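Local coordinates for protein oxalate biosynthetic component 1 (Burkholderia thailandensis, PDB 5IKY) that produces oxalate under quorum-sensing control as a bifunctional enzyme that combines serine hydrolase and lyase activities, at residues 744-749 with 872-877; 782-787 with 833-838; 866-871 with 944-949; 931-936 with 971-976. All blocks are in the same frame, centred on the assembly; numbering follows the deposited sequence.

How the contacts relate
All four contacts lie in the C-terminal α/β hydrolase part of the chain. Contacts 2 and 4 are buried core on one mixed sheet, their centres about 11 Å apart: contact 4 is a run of parallel backbone pairs, contact 2 the last rung before its chain leaves the sheet, and L783 of contact 2 bonds to F932 of contact 4. Contacts 1 and 3 have no hydrogen bond between their own segments and rely on apolar and aromatic contact. Contact 1, at the surface, sets helix 870-879 against an outer part of the sheet; its strand pairs with strand 832-836. Contact 3, partly buried, joins the start of that helix to helix 937-955, which follows strand 929-935.

Contact 1 (744-749 with 872-877); sequences CGPLWT and SQLIYE
P746 lays the CG-CD side of its ring against L874, with CD 3.6 Å from L874 CB. The two side chains cross at about a right angle, and the leucine reaches further along the loop with one branch: its CD1 comes to 4.1 Å from G745 CA. G745 itself has a positive phi of 76°, a value glycine adopts easily, as the chain enters the strand.

W748 makes the second half of the contact, two residues further on. Its indole meets the helix by the edge of the six-membered ring: CH2 lies 3.9 Å from I875 O, with that oxygen in the plane of the ring. The same carbon is 4.2 Å from I875 CG2, the branch that stands anti to the isoleucine backbone N. The tryptophan therefore meets both a helix carbonyl and a methyl group, and no hydrogen bond joins the two segments. Of the residues that touch, I875 is buried; it also packs on I835 and P784, while W748 continues onto I835, R878 and L879.

Backbone bonds from L747 to T836 and from T749 to A834 tie strand 747-752 to its antiparallel neighbour. Helix 870-879 thus packs beside the antiparallel edge region of a sheet that runs on in parallel through strands 832-836, 780-782, 929-935, 969-976 and 988-992, a topology consistent with the α/β hydrolase fold.

Contact 2 (782-787 with 833-838); sequences VLPSTP and LAITHS
I835 N donates to V782 O over 2.9 Å, and the approach runs nearly along the C=O axis of the valine, although the bond is somewhat bent at the hydrogen (148°). V782 N faces L833 O of the same strand, one residue before A834, in the position of the preceding rung; the modelled separation is too short to be taken literally. Together they place V782 opposite A834 in parallel register, their CA atoms 4.6 Å apart.

The next rung would need an N-H from P784, which proline lacks. Its ring takes that place instead, with CB 3.2 Å from I835 O and CD 3.8 Å from I835 CB, and the chain leaves the sheet. This ends the third strand of an α/β hydrolase sheet, and in that fold the loop after it commonly contributes to the oxyanion hole; the oxyanion hole of this enzyme is unusual, so the role of this loop cannot be assumed.

P784 CG sits squarely over the H837 imidazole, a CH-pi contact 3.5 Å from the ring centroid. S785 O approaches the same ring at its edge, in plane, 3.4 Å from CD2, and takes a hydrogen bond from T788. H837 NE2 has a weak hydrogen bond to T940. L783 CD2 runs beside I835 CD1 at 4.1 Å, the two side chains pointing the same way; I835 CG1, anti to its carbonyl carbon (chi1 -48°), lies alongside V782 O.

Contact 3 (866-871 with 944-949); sequences IYFSEE and LDVQAC
F868 and Q947 form the close part of this contact. The glutamine side chain comes across one face of the phenyl ring: CG makes a CH-pi contact 3.8 Å from the ring centroid, displaced toward the rim, and CD comes to 3.4 Å from F868 CD2. The amide is turned only 13° from the ring plane, so the two flat groups lie nearly parallel where they overlap. Q947 is extended beyond CG (chi2 -178°), which carries its CD out to the ring. The amide is also held from its nitrogen: NE2 is hydrogen-bonded to Q943 O, within its own helix, and probably to S872 O, which ties it to helix 870-879 as well.

V946 makes the looser part. Its CG1 is 3.9 Å from I866 C and 4.3 Å from F868 CD1, reaching the ring obliquely, while the I866 side chain is directed away from the helix and the residue is exposed. F868, too, is only partly covered in the whole protein, whereas V946 and Q947 are buried, so solvent borders the contact on the side of the loop.

Just beyond F868, S869 occupies the N-cap position of helix 870-879; its N donates to Q943 OE1 and its OG is hydrogen-bonded to S872 OG. The loop entering this helix is thus fastened to helix 937-955, the helix that follows the fifth strand of the sheet. In an α/β hydrolase that is the helix reached through the nucleophile elbow.

Contact 4 (931-936 with 971-976); sequences CFAHSS and LVSFGS
F974 O is gripped twice by H934. The ring nitrogen ND1 donates to it over 2.9 Å, tilted 32° from the carbonyl plane, and H934 CA adds a CA-H...O contact at 3.3 Å. H934 CG stands anti to the backbone N (chi1 171°), on the face shared with F974, and the ring turns ND1 toward F974 O. A933 O is held in a similar way, by F974 N at 2.8 Å and by a CA-H...O contact from S973.

Further back the parallel ladder is regular: A933 N bonds to V972 O, and V972 N to C931 O at 3.0 Å. After H934 the register slips by one at G975, a beta bulge that brings S935 opposite S976. S935 has a positive phi of 57° at the turn from strand 929-935 into helix 937-955, and its OG is hydrogen-bonded to H1069; this is consistent with the nucleophile elbow of an α/β hydrolase.

Side chains fill both faces. F932 lies beside V972, CD1 to CB 3.9 Å, and stacks on W780 and F805. On the other face A933 CB meets L971 CD2 at 3.7 Å. S973 OG donates to S976 OG over 2.7 Å, and S976 OG is also bonded to D991.

Contact 1 (744-749 with 872-877)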
loop_
_atom_site.group_PDB
_atom_site.type_symbol
_atom_site.label_atom_id
_atom_site.label_comp_id
_atom_site.label_asym_id
_atom_site.label_seq_id
_atom_site.Cartn_x
_atom_site.Cartn_y
_atom_site.Cartn_z
ATOM N N CYS A 744 14.101 8.238 41.779
ATOM C CA CYS A 744 15.358 7.689 41.294
ATOM C C CYS A 744 15.360 6.171 41.414
ATOM O O CYS A 744 14.674 5.611 42.269
ATOM C CB CYS A 744 16.534 8.271 42.072
ATOM S SG CYS A 744 16.472 10.062 42.324
ATOM N N GLY A 745 16.126 5.511 40.552
ATOM C CA GLY A 745 16.310 4.075 40.643
ATOM C C GLY A 745 15.135 3.254 40.148
ATOM O O GLY A 745 13.987 3.699 40.202
ATOM N N PRO A 746 15.420 2.038 39.664
ATOM C CA PRO A 746 14.405 1.122 39.140
ATOM C C PRO A 746 13.569 0.467 40.235
ATOM O O PRO A 746 14.008 0.387 41.382
ATOM C CB PRO A 746 15.238 0.072 38.400
ATOM C CG PRO A 746 16.535 0.059 39.123
ATOM C CD PRO A 746 16.779 1.482 39.546
ATOM N N LEU A 747 12.373 0.010 39.875
ATOM C CA LEU A 747 11.533 -0.752 40.791
ATOM C C LEU A 747 11.465 -2.210 40.356
ATOM O O LEU A 747 11.538 -2.516 39.165
ATOM C CB LEU A 747 10.124 -0.161 40.868
ATOM C CG LEU A 747 9.963 1.207 41.531
ATOM C CD1 LEU A 747 8.497 1.603 41.567
ATOM C CD2 LEU A 747 10.555 1.200 42.932
ATOM N N TRP A 748 11.321 -3.104 41.327
ATOM C CA TRP A 748 11.259 -4.532 41.052
ATOM C C TRP A 748 9.973 -5.119 41.622
ATOM O O TRP A 748 9.644 -4.898 42.788
ATOM C CB TRP A 748 12.486 -5.242 41.627
ATOM C CG TRP A 748 13.784 -4.597 41.225
ATOM C CD1 TRP A 748 14.368 -3.504 41.798
ATOM C CD2 TRP A 748 14.654 -5.002 40.159
ATOM N NE1 TRP A 748 15.546 -3.204 41.157
ATOM C CE2 TRP A 748 15.744 -4.109 40.148
ATOM C CE3 TRP A 748 14.617 -6.033 39.214
ATOM C CZ2 TRP A 748 16.788 -4.215 39.230
ATOM C CZ3 TRP A 748 15.655 -6.137 38.304
ATOM C CH2 TRP A 748 16.725 -5.233 38.319
ATOM N N THR A 749 9.245 -5.860 40.792
ATOM C CA THR A 749 7.935 -6.380 41.175
ATOM C C THR A 749 7.738 -7.823 40.715
ATOM O O THR A 749 8.006 -8.158 39.562
ATOM C CB THR A 749 6.805 -5.498 40.598
ATOM O OG1 THR A 749 6.894 -4.180 41.153
ATOM C CG2 THR A 749 5.437 -6.084 40.921
ATOM N N SER A 872 20.226 1.724 32.106
ATOM C CA SER A 872 20.615 0.349 31.824
ATOM C C SER A 872 21.525 -0.193 32.919
ATOM O O SER A 872 21.438 -1.365 33.289
ATOM C CB SER A 872 21.315 0.254 30.468
ATOM O OG SER A 872 20.475 0.724 29.429
ATOM N N GLN A 873 22.394 0.672 33.435
ATOM C CA GLN A 873 23.361 0.289 34.456
ATOM C C GLN A 873 22.667 -0.202 35.722
ATOM O O GLN A 873 23.012 -1.253 36.260
ATOM C CB GLN A 873 24.284 1.466 34.781
ATOM C CG GLN A 873 25.518 1.092 35.587
ATOM C CD GLN A 873 26.533 2.220 35.657
ATOM O OE1 GLN A 873 26.170 3.396 35.688
ATOM N NE2 GLN A 873 27.813 1.864 35.680
ATOM N N LEU A 874 21.682 0.561 36.184
ATOM C CA LEU A 874 20.939 0.227 37.394
ATOM C C LEU A 874 20.256 -1.134 37.296
ATOM O O LEU A 874 20.163 -1.866 38.281
ATOM C CB LEU A 874 19.901 1.310 37.688
ATOM C CG LEU A 874 20.470 2.697 37.983
ATOM C CD1 LEU A 874 19.373 3.748 37.935
ATOM C CD2 LEU A 874 21.165 2.700 39.342
ATOM N N ILE A 875 19.781 -1.468 36.101
ATOM C CA ILE A 875 19.139 -2.755 35.870
ATOM C C ILE A 875 20.183 -3.857 35.714
ATOM O O ILE A 875 20.026 -4.952 36.251
ATOM C CB ILE A 875 18.235 -2.718 34.619
ATOM C CG1 ILE A 875 17.187 -1.610 34.755
ATOM C CG2 ILE A 875 17.561 -4.064 34.403
ATOM C CD1 ILE A 875 16.243 -1.512 33.577
ATOM N N TYR A 876 21.257 -3.554 34.989
ATOM C CA TYR A 876 22.310 -4.529 34.712
ATOM C C TYR A 876 22.998 -5.054 35.969
ATOM O O TYR A 876 23.066 -6.262 36.190
ATOM C CB TYR A 876 23.366 -3.924 33.782
ATOM C CG TYR A 876 24.692 -4.650 33.820
ATOM C CD1 TYR A 876 24.842 -5.896 33.227
ATOM C CD2 TYR A 876 25.796 -4.086 34.448
ATOM C CE1 TYR A 876 26.051 -6.565 33.263
ATOM C CE2 TYR A 876 27.010 -4.747 34.488
ATOM C CZ TYR A 876 27.133 -5.985 33.894
ATOM O OH TYR A 876 28.341 -6.645 33.931
ATOM N N GLU A 877 23.509 -4.138 36.785
ATOM C CA GLU A 877 24.362 -4.505 37.909
ATOM C C GLU A 877 23.620 -5.291 38.991
ATOM O O GLU A 877 24.236 -6.036 39.752
ATOM C CB GLU A 877 25.000 -3.251 38.512
ATOM C CG GLU A 877 25.669 -2.361 37.476
ATOM C CD GLU A 877 26.798 -1.527 38.046
ATOM O OE1 GLU A 877 26.569 -0.811 39.043
ATOM O OE2 GLU A 877 27.914 -1.584 37.488
#

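Contact 2 (782-787 with 833-838)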
loop_
_atom_site.group_PDB
_atom_site.type_symbol
_atom_site.label_atom_id
_atom_site.label_comp_id
_atom_site.label_asym_id
_atom_site.label_seq_id
_atom_site.Cartn_x
_atom_site.Cartn_y
_atom_site.Cartn_z
ATOM N N VAL A 782 10.532 -9.554 33.006
ATOM C CA VAL A 782 9.976 -8.621 32.035
ATOM C C VAL A 782 10.737 -7.299 32.060
ATOM O O VAL A 782 10.704 -6.567 33.049
ATOM C CB VAL A 782 8.482 -8.356 32.290
ATOM C CG1 VAL A 782 7.948 -7.336 31.291
ATOM C CG2 VAL A 782 7.693 -9.653 32.207
ATOM N N LEU A 783 11.431 -7.008 30.963
ATOM C CA LEU A 783 12.192 -5.772 30.833
ATOM C C LEU A 783 11.257 -4.580 30.646
ATOM O O LEU A 783 10.143 -4.736 30.148
ATOM C CB LEU A 783 13.170 -5.874 29.660
ATOM C CG LEU A 783 14.262 -6.935 29.799
ATOM C CD1 LEU A 783 15.090 -7.018 28.529
ATOM C CD2 LEU A 783 15.147 -6.637 30.997
ATOM N N PRO A 784 11.705 -3.382 31.052
ATOM C CA PRO A 784 10.856 -2.194 30.916
ATOM C C PRO A 784 10.783 -1.676 29.483
ATOM O O PRO A 784 11.739 -1.821 28.719
ATOM C CB PRO A 784 11.545 -1.172 31.822
ATOM C CG PRO A 784 12.977 -1.569 31.796
ATOM C CD PRO A 784 12.980 -3.072 31.724
ATOM N N SER A 785 9.649 -1.085 29.126
ATOM C CA SER A 785 9.518 -0.397 27.851
ATOM C C SER A 785 9.785 1.089 28.060
ATOM O O SER A 785 10.317 1.489 29.094
ATOM C CB SER A 785 8.132 -0.621 27.243
ATOM O OG SER A 785 7.110 -0.193 28.125
ATOM N N THR A 786 9.410 1.903 27.081
ATOM C CA THR A 786 9.675 3.337 27.138
ATOM C C THR A 786 8.847 4.103 28.188
ATOM O O THR A 786 9.408 4.904 28.938
ATOM C CB THR A 786 9.455 3.989 25.756
ATOM O OG1 THR A 786 10.313 3.365 24.794
ATOM C CG2 THR A 786 9.761 5.477 25.809
ATOM N N PRO A 787 7.520 3.872 28.257
ATOM C CA PRO A 787 6.772 4.709 29.203
ATOM C C PRO A 787 6.823 4.227 30.654
ATOM O O PRO A 787 6.316 4.919 31.538
ATOM C CB PRO A 787 5.342 4.628 28.669
ATOM C CG PRO A 787 5.261 3.267 28.086
ATOM C CD PRO A 787 6.617 2.993 27.486
ATOM N N LEU A 833 8.764 -11.570 36.962
ATOM C CA LEU A 833 9.467 -10.413 37.509
ATOM C C LEU A 833 9.429 -9.239 36.537
ATOM O O LEU A 833 9.952 -9.323 35.426
ATOM C CB LEU A 833 10.917 -10.765 37.843
ATOM C CG LEU A 833 11.764 -9.587 38.331
ATOM C CD1 LEU A 833 11.232 -9.051 39.652
ATOM C CD2 LEU A 833 13.229 -9.975 38.450
ATOM N N ALA A 834 8.810 -8.143 36.964
ATOM C CA ALA A 834 8.687 -6.955 36.128
ATOM C C ALA A 834 9.636 -5.855 36.587
ATOM O O ALA A 834 9.765 -5.591 37.783
ATOM C CB ALA A 834 7.257 -6.454 36.135
ATOM N N ILE A 835 10.290 -5.210 35.626
ATOM C CA ILE A 835 11.234 -4.142 35.931
ATOM C C ILE A 835 10.720 -2.792 35.440
ATOM O O ILE A 835 10.214 -2.674 34.323
ATOM C CB ILE A 835 12.616 -4.419 35.304
ATOM C CG1 ILE A 835 13.060 -5.852 35.603
ATOM C CG2 ILE A 835 13.645 -3.415 35.807
ATOM C CD1 ILE A 835 14.393 -6.221 34.988
ATOM N N THR A 836 10.847 -1.778 36.290
ATOM C CA THR A 836 10.462 -0.418 35.941
ATOM C C THR A 836 11.708 0.455 35.848
ATOM O O THR A 836 12.580 0.378 36.707
ATOM C CB THR A 836 9.488 0.176 36.977
ATOM O OG1 THR A 836 8.331 -0.662 37.085
ATOM C CG2 THR A 836 9.058 1.576 36.575
ATOM N N HIS A 837 11.798 1.274 34.804
ATOM C CA HIS A 837 12.953 2.150 34.624
ATOM C C HIS A 837 13.086 3.177 35.743
ATOM O O HIS A 837 12.139 3.432 36.488
ATOM C CB HIS A 837 12.873 2.878 33.282
ATOM C CG HIS A 837 13.588 2.179 32.168
ATOM N ND1 HIS A 837 14.903 1.782 32.262
ATOM C CD2 HIS A 837 13.176 1.827 30.926
ATOM C CE1 HIS A 837 15.269 1.205 31.131
ATOM N NE2 HIS A 837 14.239 1.219 30.304
ATOM N N SER A 838 14.275 3.761 35.858
ATOM C CA SER A 838 14.495 4.866 36.778
ATOM C C SER A 838 13.841 6.128 36.228
ATOM O O SER A 838 13.889 6.386 35.024
ATOM C CB SER A 838 15.990 5.093 37.008
ATOM O OG SER A 838 16.217 6.275 37.755
#

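Contact 3 (866-871 with 944-949)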
loop_
_atom_site.group_PDB
_atom_site.type_symbol
_atom_site.label_atom_id
_atom_site.label_comp_id
_atom_site.label_asym_id
_atom_site.label_seq_id
_atom_site.Cartn_x
_atom_site.Cartn_y
_atom_site.Cartn_z
ATOM N N ILE A 866 29.719 -0.446 22.795
ATOM C CA ILE A 866 30.324 0.366 23.849
ATOM C C ILE A 866 29.336 1.304 24.542
ATOM O O ILE A 866 29.632 1.843 25.609
ATOM C CB ILE A 866 31.490 1.221 23.299
ATOM C CG1 ILE A 866 30.964 2.305 22.355
ATOM C CG2 ILE A 866 32.527 0.347 22.605
ATOM C CD1 ILE A 866 32.031 3.263 21.869
ATOM N N TYR A 867 28.165 1.498 23.944
ATOM C CA TYR A 867 27.205 2.474 24.455
ATOM C C TYR A 867 26.167 1.859 25.392
ATOM O O TYR A 867 25.586 0.814 25.094
ATOM C CB TYR A 867 26.498 3.173 23.289
ATOM C CG TYR A 867 25.510 4.241 23.697
ATOM C CD1 TYR A 867 24.158 3.950 23.831
ATOM C CD2 TYR A 867 25.925 5.545 23.937
ATOM C CE1 TYR A 867 23.251 4.922 24.199
ATOM C CE2 TYR A 867 25.022 6.526 24.305
ATOM C CZ TYR A 867 23.687 6.208 24.434
ATOM O OH TYR A 867 22.782 7.177 24.801
ATOM N N PHE A 868 25.941 2.521 26.524
ATOM C CA PHE A 868 24.893 2.125 27.461
ATOM C C PHE A 868 24.486 3.303 28.349
ATOM O O PHE A 868 25.318 4.137 28.707
ATOM C CB PHE A 868 25.343 0.938 28.317
ATOM C CG PHE A 868 26.488 1.247 29.239
ATOM C CD1 PHE A 868 27.794 1.234 28.776
ATOM C CD2 PHE A 868 26.259 1.537 30.574
ATOM C CE1 PHE A 868 28.848 1.514 29.625
ATOM C CE2 PHE A 868 27.309 1.815 31.429
ATOM C CZ PHE A 868 28.606 1.804 30.953
ATOM N N SER A 869 23.205 3.363 28.700
ATOM C CA SER A 869 22.673 4.472 29.487
ATOM C C SER A 869 22.798 4.228 30.985
ATOM O O SER A 869 23.140 3.128 31.421
ATOM C CB SER A 869 21.206 4.723 29.135
ATOM O OG SER A 869 20.392 3.630 29.530
ATOM N N GLU A 870 22.512 5.264 31.767
ATOM C CA GLU A 870 22.532 5.157 33.221
ATOM C C GLU A 870 21.380 4.284 33.708
ATOM O O GLU A 870 21.493 3.600 34.725
ATOM C CB GLU A 870 22.458 6.544 33.866
ATOM N N GLU A 871 20.273 4.313 32.971
ATOM C CA GLU A 871 19.103 3.508 33.306
ATOM C C GLU A 871 19.384 2.025 33.092
ATOM O O GLU A 871 18.850 1.172 33.802
ATOM C CB GLU A 871 17.890 3.937 32.474
ATOM C CG GLU A 871 17.376 5.339 32.777
ATOM C CD GLU A 871 18.255 6.430 32.194
ATOM O OE1 GLU A 871 18.447 6.445 30.960
ATOM O OE2 GLU A 871 18.759 7.267 32.972
ATOM N N LEU A 944 22.563 -4.275 28.348
ATOM C CA LEU A 944 22.981 -5.136 29.451
ATOM C C LEU A 944 24.111 -6.051 28.991
ATOM O O LEU A 944 25.037 -6.344 29.749
ATOM C CB LEU A 944 21.816 -5.974 29.982
ATOM C CG LEU A 944 20.541 -5.269 30.448
ATOM C CD1 LEU A 944 19.659 -6.231 31.234
ATOM C CD2 LEU A 944 20.858 -4.029 31.267
ATOM N N ASP A 945 24.019 -6.500 27.743
ATOM C CA ASP A 945 25.033 -7.363 27.151
ATOM C C ASP A 945 26.359 -6.624 27.022
ATOM O O ASP A 945 27.425 -7.190 27.272
ATOM C CB ASP A 945 24.571 -7.865 25.781
ATOM C CG ASP A 945 23.244 -8.597 25.846
ATOM O OD1 ASP A 945 22.657 -8.676 26.946
ATOM O OD2 ASP A 945 22.777 -9.081 24.793
ATOM N N VAL A 946 26.280 -5.356 26.628
ATOM C CA VAL A 946 27.456 -4.507 26.477
ATOM C C VAL A 946 28.206 -4.355 27.798
ATOM O O VAL A 946 29.426 -4.517 27.853
ATOM C CB VAL A 946 27.073 -3.109 25.945
ATOM C CG1 VAL A 946 28.236 -2.139 26.088
ATOM C CG2 VAL A 946 26.621 -3.198 24.494
ATOM N N GLN A 947 27.467 -4.049 28.859
ATOM C CA GLN A 947 28.054 -3.879 30.183
ATOM C C GLN A 947 28.647 -5.183 30.703
ATOM O O GLN A 947 29.649 -5.175 31.420
ATOM C CB GLN A 947 27.008 -3.354 31.167
ATOM C CG GLN A 947 26.425 -2.006 30.792
ATOM C CD GLN A 947 25.433 -1.502 31.817
ATOM O OE1 GLN A 947 25.806 -1.150 32.937
ATOM N NE2 GLN A 947 24.160 -1.464 31.441
ATOM N N ALA A 948 28.021 -6.299 30.342
ATOM C CA ALA A 948 28.502 -7.615 30.744
ATOM C C ALA A 948 29.857 -7.907 30.108
ATOM O O ALA A 948 30.741 -8.479 30.744
ATOM C CB ALA A 948 27.494 -8.690 30.371
ATOM N N CYS A 949 30.011 -7.509 28.849
ATOM C CA CYS A 949 31.279 -7.670 28.147
ATOM C C CYS A 949 32.366 -6.803 28.776
ATOM O O CYS A 949 33.516 -7.224 28.892
ATOM C CB CYS A 949 31.124 -7.325 26.664
ATOM S SG CYS A 949 30.044 -8.441 25.736
#

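Contact 4 (931-936 with 971-976)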
loop_
_atom_site.group_PDB
_atom_site.type_symbol
_atom_site.label_atom_id
_atom_site.label_comp_id
_atom_site.label_asym_id
_atom_site.label_seq_id
_atom_site.Cartn_x
_atom_site.Cartn_y
_atom_site.Cartn_z
ATOM N N CYS A 931 13.745 -13.730 29.255
ATOM C CA CYS A 931 13.280 -12.351 29.342
ATOM C C CYS A 931 12.272 -11.994 28.254
ATOM O O CYS A 931 12.403 -12.417 27.106
ATOM C CB CYS A 931 14.465 -11.382 29.268
ATOM S SG CYS A 931 15.756 -11.668 30.498
ATOM N N PHE A 932 11.265 -11.213 28.633
ATOM C CA PHE A 932 10.322 -10.649 27.677
ATOM C C PHE A 932 10.702 -9.205 27.378
ATOM O O PHE A 932 11.116 -8.466 28.273
ATOM C CB PHE A 932 8.890 -10.723 28.211
ATOM C CG PHE A 932 8.235 -12.058 28.010
ATOM C CD1 PHE A 932 8.346 -12.724 26.799
ATOM C CD2 PHE A 932 7.517 -12.653 29.035
ATOM C CE1 PHE A 932 7.743 -13.955 26.612
ATOM C CE2 PHE A 932 6.914 -13.884 28.854
ATOM C CZ PHE A 932 7.027 -14.536 27.642
ATOM N N ALA A 933 10.566 -8.809 26.118
ATOM C CA ALA A 933 10.896 -7.450 25.711
ATOM C C ALA A 933 9.795 -6.849 24.850
ATOM O O ALA A 933 9.182 -7.538 24.034
ATOM C CB ALA A 933 12.224 -7.425 24.964
ATOM N N HIS A 934 9.547 -5.559 25.046
ATOM C CA HIS A 934 8.602 -4.822 24.217
ATOM C C HIS A 934 9.109 -3.409 23.959
ATOM O O HIS A 934 9.726 -2.797 24.833
ATOM C CB HIS A 934 7.221 -4.773 24.874
ATOM C CG HIS A 934 6.265 -3.845 24.191
ATOM N ND1 HIS A 934 5.803 -4.064 22.910
ATOM C CD2 HIS A 934 5.692 -2.690 24.605
ATOM C CE1 HIS A 934 4.983 -3.086 22.568
ATOM N NE2 HIS A 934 4.898 -2.240 23.579
ATOM N N SER A 935 8.843 -2.905 22.755
ATOM C CA SER A 935 9.232 -1.553 22.362
ATOM C C SER A 935 10.739 -1.338 22.501
ATOM O O SER A 935 11.531 -1.959 21.792
ATOM C CB SER A 935 8.467 -0.514 23.189
ATOM O OG SER A 935 8.749 0.802 22.749
ATOM N N SER A 936 11.128 -0.464 23.423
ATOM C CA SER A 936 12.537 -0.153 23.639
ATOM C C SER A 936 13.222 -1.203 24.507
ATOM O O SER A 936 14.398 -1.068 24.841
ATOM C CB SER A 936 12.685 1.229 24.282
ATOM O OG SER A 936 11.904 1.325 25.463
ATOM N N LEU A 971 15.852 -14.349 24.933
ATOM C CA LEU A 971 15.092 -13.122 24.720
ATOM C C LEU A 971 13.946 -13.291 23.727
ATOM O O LEU A 971 14.142 -13.759 22.606
ATOM C CB LEU A 971 16.020 -12.011 24.233
ATOM C CG LEU A 971 16.147 -10.781 25.128
ATOM C CD1 LEU A 971 17.165 -9.828 24.536
ATOM C CD2 LEU A 971 14.797 -10.101 25.288
ATOM N N VAL A 972 12.748 -12.899 24.148
ATOM C CA VAL A 972 11.600 -12.854 23.253
ATOM C C VAL A 972 11.075 -11.423 23.182
ATOM O O VAL A 972 10.568 -10.889 24.169
ATOM C CB VAL A 972 10.472 -13.796 23.709
ATOM C CG1 VAL A 972 9.283 -13.688 22.766
ATOM C CG2 VAL A 972 10.974 -15.231 23.787
ATOM N N SER A 973 11.203 -10.806 22.014
ATOM C CA SER A 973 10.848 -9.402 21.852
ATOM C C SER A 973 9.617 -9.218 20.970
ATOM O O SER A 973 9.584 -9.673 19.826
ATOM C CB SER A 973 12.032 -8.622 21.268
ATOM O OG SER A 973 11.739 -7.239 21.162
ATOM N N PHE A 974 8.603 -8.551 21.513
ATOM C CA PHE A 974 7.418 -8.192 20.744
ATOM C C PHE A 974 7.454 -6.709 20.400
ATOM O O PHE A 974 7.414 -5.853 21.287
ATOM C CB PHE A 974 6.140 -8.529 21.516
ATOM C CG PHE A 974 5.909 -10.002 21.692
ATOM C CD1 PHE A 974 6.364 -10.660 22.824
ATOM C CD2 PHE A 974 5.237 -10.730 20.724
ATOM C CE1 PHE A 974 6.153 -12.016 22.987
ATOM C CE2 PHE A 974 5.023 -12.086 20.881
ATOM C CZ PHE A 974 5.481 -12.731 22.014
ATOM N N GLY A 975 7.534 -6.411 19.108
ATOM C CA GLY A 975 7.649 -5.039 18.654
ATOM C C GLY A 975 8.999 -4.451 19.014
ATOM O O GLY A 975 9.093 -3.568 19.866
ATOM N N SER A 976 10.049 -4.946 18.368
ATOM C CA SER A 976 11.394 -4.431 18.594
ATOM C C SER A 976 11.548 -3.043 17.982
ATOM O O SER A 976 11.511 -2.885 16.761
ATOM C CB SER A 976 12.441 -5.385 18.019
ATOM O OG SER A 976 12.345 -6.662 18.621
#